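Side-chain contact in pleckstrin homology domain-containing family A member 8 (Homo sapiens, PDB 5KDI), which binds glucosylceramide through its GLTP-fold domain and probably transfers simple glycosphingolipids between membranes: residues K76-E81 against D197-V202. The protein carries 2 engineered substitutions. Residues are numbered along the deposited sequence; the frame is centred on the assembly and turned at random. Where two conformers were deposited one is given.
Sequences KIVLHE and DTLYEV
Val78 and Leu199 meet tip to tip between two helices of the all-helical GLTP fold, the short helix 74-83 and the last turns of the long helix 172-202. The two short segments run almost parallel, with 8° between their N-to-C directions, and their axes stay 11.6 Å apart, a spacing bridged by side chains, mostly aliphatic, with one tyrosine among them. Followed outward from its backbone, Val78 makes contact through CB and both methyls. Its CB already touches Leu199 CD2 at 4.0 Å, and CG1, set anti to the backbone N (chi1 172°), meets that same methyl. CG2, the other branch, comes up to the phenolic end of Tyr200, 3.9 Å from OH, and lies oblique to the ring; the two side chains cross at about a right angle. Leu199 is thus shared, CD2 against Val78 and CD1 against Leu79. The CA–CB bond of Leu79 points neither toward nor away from helix 172-202, but the side chain carries CD2 to 4.0 Å from Leu199 CD1, where Leu79 remains partly exposed. Helix 93-115 and the segment after residue 202 close the patch further: Thr94 and Leu205 both touch Val78, while Lys101 makes a cation-pi contact with Tyr200. Tyr200 also touches Leu97 of helix 93-115, and its side chain lies about 11 Å from the bound glucosylceramide, too far for direct contact. Its hydroxyl, which also lies beside the Val78 CG2 methyl, donates a hydrogen bond from Tyr200 OH to the backbone O of Thr94.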
ATOM      1  N   LYS A  76      -8.820  -9.892  13.347  1.00 18.04           N
ATOM      2  CA  LYS A  76      -9.516 -11.152  13.529  1.00 19.40           C
ATOM      3  C   LYS A  76      -8.916 -12.255  12.688  1.00 20.26           C
ATOM      4  O   LYS A  76      -8.788 -13.398  13.152  1.00 22.46           O
ATOM      5  CB  LYS A  76     -11.003 -10.987  13.294  1.00 19.58           C
ATOM      6  CG  LYS A  76     -11.708 -10.213  14.421  1.00 23.72           C
ATOM      7  CD  LYS A  76     -13.173  -9.965  14.058  1.00 28.17           C
ATOM      8  CE  LYS A  76     -13.954  -9.250  15.124  1.00 37.25           C
ATOM      9  NZ  LYS A  76     -14.205 -10.104  16.313  1.00 46.31           N
ATOM     10  N   ILE A  77      -8.501 -11.930  11.464  1.00 19.15           N
ATOM     11  CA  ILE A  77      -7.844 -12.919  10.626  1.00 17.11           C
ATOM     12  C   ILE A  77      -6.481 -13.327  11.221  1.00 17.79           C
ATOM     13  O   ILE A  77      -6.209 -14.526  11.363  1.00 19.12           O
ATOM     14  CB  ILE A  77      -7.661 -12.407   9.176  1.00 17.28           C
ATOM     15  CG1 ILE A  77      -9.050 -12.167   8.510  1.00 16.66           C
ATOM     16  CG2 ILE A  77      -6.794 -13.401   8.373  1.00 19.61           C
ATOM     17  CD1 ILE A  77      -9.099 -11.464   7.179  1.00 19.39           C
ATOM     18  N   VAL A  78      -5.649 -12.351  11.541  1.00 17.45           N
ATOM     19  CA  VAL A  78      -4.304 -12.623  12.040  1.00 16.78           C
ATOM     20  C   VAL A  78      -4.379 -13.389  13.356  1.00 17.69           C
ATOM     21  O   VAL A  78      -3.674 -14.423  13.539  1.00 19.68           O
ATOM     22  CB  VAL A  78      -3.489 -11.343  12.175  1.00 16.83           C
ATOM     23  CG1 VAL A  78      -2.152 -11.629  12.891  1.00 20.36           C
ATOM     24  CG2 VAL A  78      -3.230 -10.747  10.795  1.00 18.68           C
ATOM     25  N   LEU A  79      -5.242 -12.917  14.243  1.00 20.19           N
ATOM     26  CA  LEU A  79      -5.342 -13.551  15.570  1.00 22.67           C
ATOM     27  C   LEU A  79      -5.859 -14.981  15.437  1.00 20.42           C
ATOM     28  O   LEU A  79      -5.453 -15.890  16.203  1.00 22.12           O
ATOM     29  CB  LEU A  79      -6.229 -12.723  16.482  1.00 24.67           C
ATOM     30  CG  LEU A  79      -5.557 -11.410  16.949  1.00 27.62           C
ATOM     31  CD1 LEU A  79      -6.526 -10.556  17.791  1.00 33.79           C
ATOM     32  CD2 LEU A  79      -4.185 -11.602  17.576  1.00 33.45           C
ATOM     33  N   HIS A  80      -6.757 -15.236  14.483  1.00 20.07           N
ATOM     34  CA  HIS A  80      -7.184 -16.638  14.245  1.00 21.61           C
ATOM     35  C   HIS A  80      -6.052 -17.503  13.786  1.00 20.60           C
ATOM     36  O   HIS A  80      -5.933 -18.675  14.230  1.00 21.62           O
ATOM     37  CB  HIS A  80      -8.326 -16.703  13.275  1.00 22.01           C
ATOM     38  CG  HIS A  80      -8.671 -18.104  12.880  1.00 23.43           C
ATOM     39  ND1 HIS A  80      -9.396 -18.944  13.707  1.00 31.89           N
ATOM     40  CD2 HIS A  80      -8.331 -18.853  11.742  1.00 32.63           C
ATOM     41  CE1 HIS A  80      -9.497 -20.157  13.098  1.00 34.60           C
ATOM     42  NE2 HIS A  80      -8.878 -20.077  11.889  1.00 34.14           N
ATOM     43  N   GLU A  81      -5.227 -16.971  12.867  1.00 19.47           N
ATOM     44  CA  GLU A  81      -4.071 -17.748  12.392  1.00 18.92           C
ATOM     45  C   GLU A  81      -3.127 -18.097  13.489  1.00 18.79           C
ATOM     46  O   GLU A  81      -2.569 -19.172  13.498  1.00 22.45           O
ATOM     47  CB  GLU A  81      -3.389 -17.065  11.200  1.00 18.41           C
ATOM     48  CG  GLU A  81      -4.215 -17.110   9.899  1.00 20.04           C
ATOM     49  CD  GLU A  81      -3.442 -16.689   8.661  1.00 20.38           C
ATOM     50  OE1 GLU A  81      -2.382 -16.071   8.818  1.00 19.58           O
ATOM     51  OE2 GLU A  81      -3.952 -16.992   7.552  1.00 20.83           O
ATOM     52  N   ASP A 197       1.471  -2.586  12.881  1.00 16.70           N
ATOM     53  CA  ASP A 197       2.821  -2.748  13.406  1.00 17.00           C
ATOM     54  C   ASP A 197       2.782  -3.224  14.855  1.00 17.33           C
ATOM     55  O   ASP A 197       3.509  -4.148  15.227  1.00 19.47           O
ATOM     56  CB  ASP A 197       3.621  -1.473  13.281  1.00 17.24           C
ATOM     57  CG  ASP A 197       4.069  -1.137  11.882  1.00 19.25           C
ATOM     58  OD1 ASP A 197       3.994  -1.971  10.956  1.00 22.01           O
ATOM     59  OD2 ASP A 197       4.527   0.021  11.679  1.00 27.40           O
ATOM     60  N   THR A 198       1.920  -2.615  15.664  1.00 16.61           N
ATOM     61  CA  THR A 198       1.771  -3.013  17.089  1.00 17.56           C
ATOM     62  C   THR A 198       1.296  -4.490  17.184  1.00 17.97           C
ATOM     63  O   THR A 198       1.827  -5.271  17.957  1.00 20.04           O
ATOM     64  CB  THR A 198       0.854  -2.028  17.802  1.00 22.39           C
ATOM     65  OG1 THR A 198       1.458  -0.749  17.759  1.00 22.74           O
ATOM     66  CG2 THR A 198       0.609  -2.474  19.246  1.00 23.07           C
ATOM     67  N   LEU A 199       0.294  -4.864  16.384  1.00 18.17           N
ATOM     68  CA  LEU A 199      -0.237  -6.200  16.375  1.00 17.84           C
ATOM     69  C   LEU A 199       0.912  -7.189  16.083  1.00 18.90           C
ATOM     70  O   LEU A 199       1.066  -8.201  16.771  1.00 21.59           O
ATOM     71  CB  LEU A 199      -1.345  -6.312  15.355  1.00 19.46           C
ATOM     72  CG  LEU A 199      -1.934  -7.712  15.155  1.00 22.24           C
ATOM     73  CD1 LEU A 199      -2.913  -8.049  16.267  1.00 29.53           C
ATOM     74  CD2 LEU A 199      -2.657  -7.763  13.771  1.00 20.34           C
ATOM     75  N   TYR A 200       1.672  -6.904  15.020  1.00 16.29           N
ATOM     76  CA  TYR A 200       2.776  -7.798  14.654  1.00 16.46           C
ATOM     77  C   TYR A 200       3.883  -7.859  15.729  1.00 18.15           C
ATOM     78  O   TYR A 200       4.358  -8.938  16.040  1.00 21.44           O
ATOM     79  CB  TYR A 200       3.289  -7.485  13.278  1.00 16.65           C
ATOM     80  CG  TYR A 200       2.454  -8.100  12.161  1.00 16.34           C
ATOM     81  CD1 TYR A 200       1.127  -7.737  11.945  1.00 16.29           C
ATOM     82  CD2 TYR A 200       2.986  -9.056  11.316  1.00 17.42           C
ATOM     83  CE1 TYR A 200       0.370  -8.290  10.943  1.00 15.75           C
ATOM     84  CE2 TYR A 200       2.255  -9.588  10.280  1.00 15.64           C
ATOM     85  CZ  TYR A 200       0.919  -9.273  10.128  1.00 15.30           C
ATOM     86  OH  TYR A 200       0.163  -9.820   9.148  1.00 17.36           O
ATOM     87  N   GLU A 201       4.255  -6.711  16.287  1.00 20.06           N
ATOM     88  CA  GLU A 201       5.259  -6.669  17.319  1.00 23.02           C
ATOM     89  C   GLU A 201       4.822  -7.471  18.550  1.00 23.53           C
ATOM     90  O   GLU A 201       5.621  -8.255  19.071  1.00 24.78           O
ATOM     91  CB  GLU A 201       5.663  -5.241  17.665  0.50 24.37           C
ATOM     92  CG  GLU A 201       6.242  -4.477  16.459  0.50 22.58           C
ATOM     93  CD  GLU A 201       6.145  -2.945  16.582  0.50 29.15           C
ATOM     94  OE1 GLU A 201       5.843  -2.453  17.689  0.50 34.93           O
ATOM     95  OE2 GLU A 201       6.349  -2.240  15.554  0.50 29.71           O
ATOM     96  N   VAL A 202       3.611  -7.211  19.030  1.00 21.16           N
ATOM     97  CA  VAL A 202       3.133  -7.808  20.258  1.00 24.32           C
ATOM     98  C   VAL A 202       3.034  -9.349  20.174  1.00 27.52           C
ATOM     99  O   VAL A 202       3.307 -10.039  21.153  1.00 28.61           O
ATOM    100  CB  VAL A 202       1.791  -7.189  20.739  0.50 25.80           C
ATOM    101  CG1 VAL A 202       1.248  -7.921  21.959  0.50 24.73           C
ATOM    102  CG2 VAL A 202       1.988  -5.743  21.126  0.50 30.52           C
TER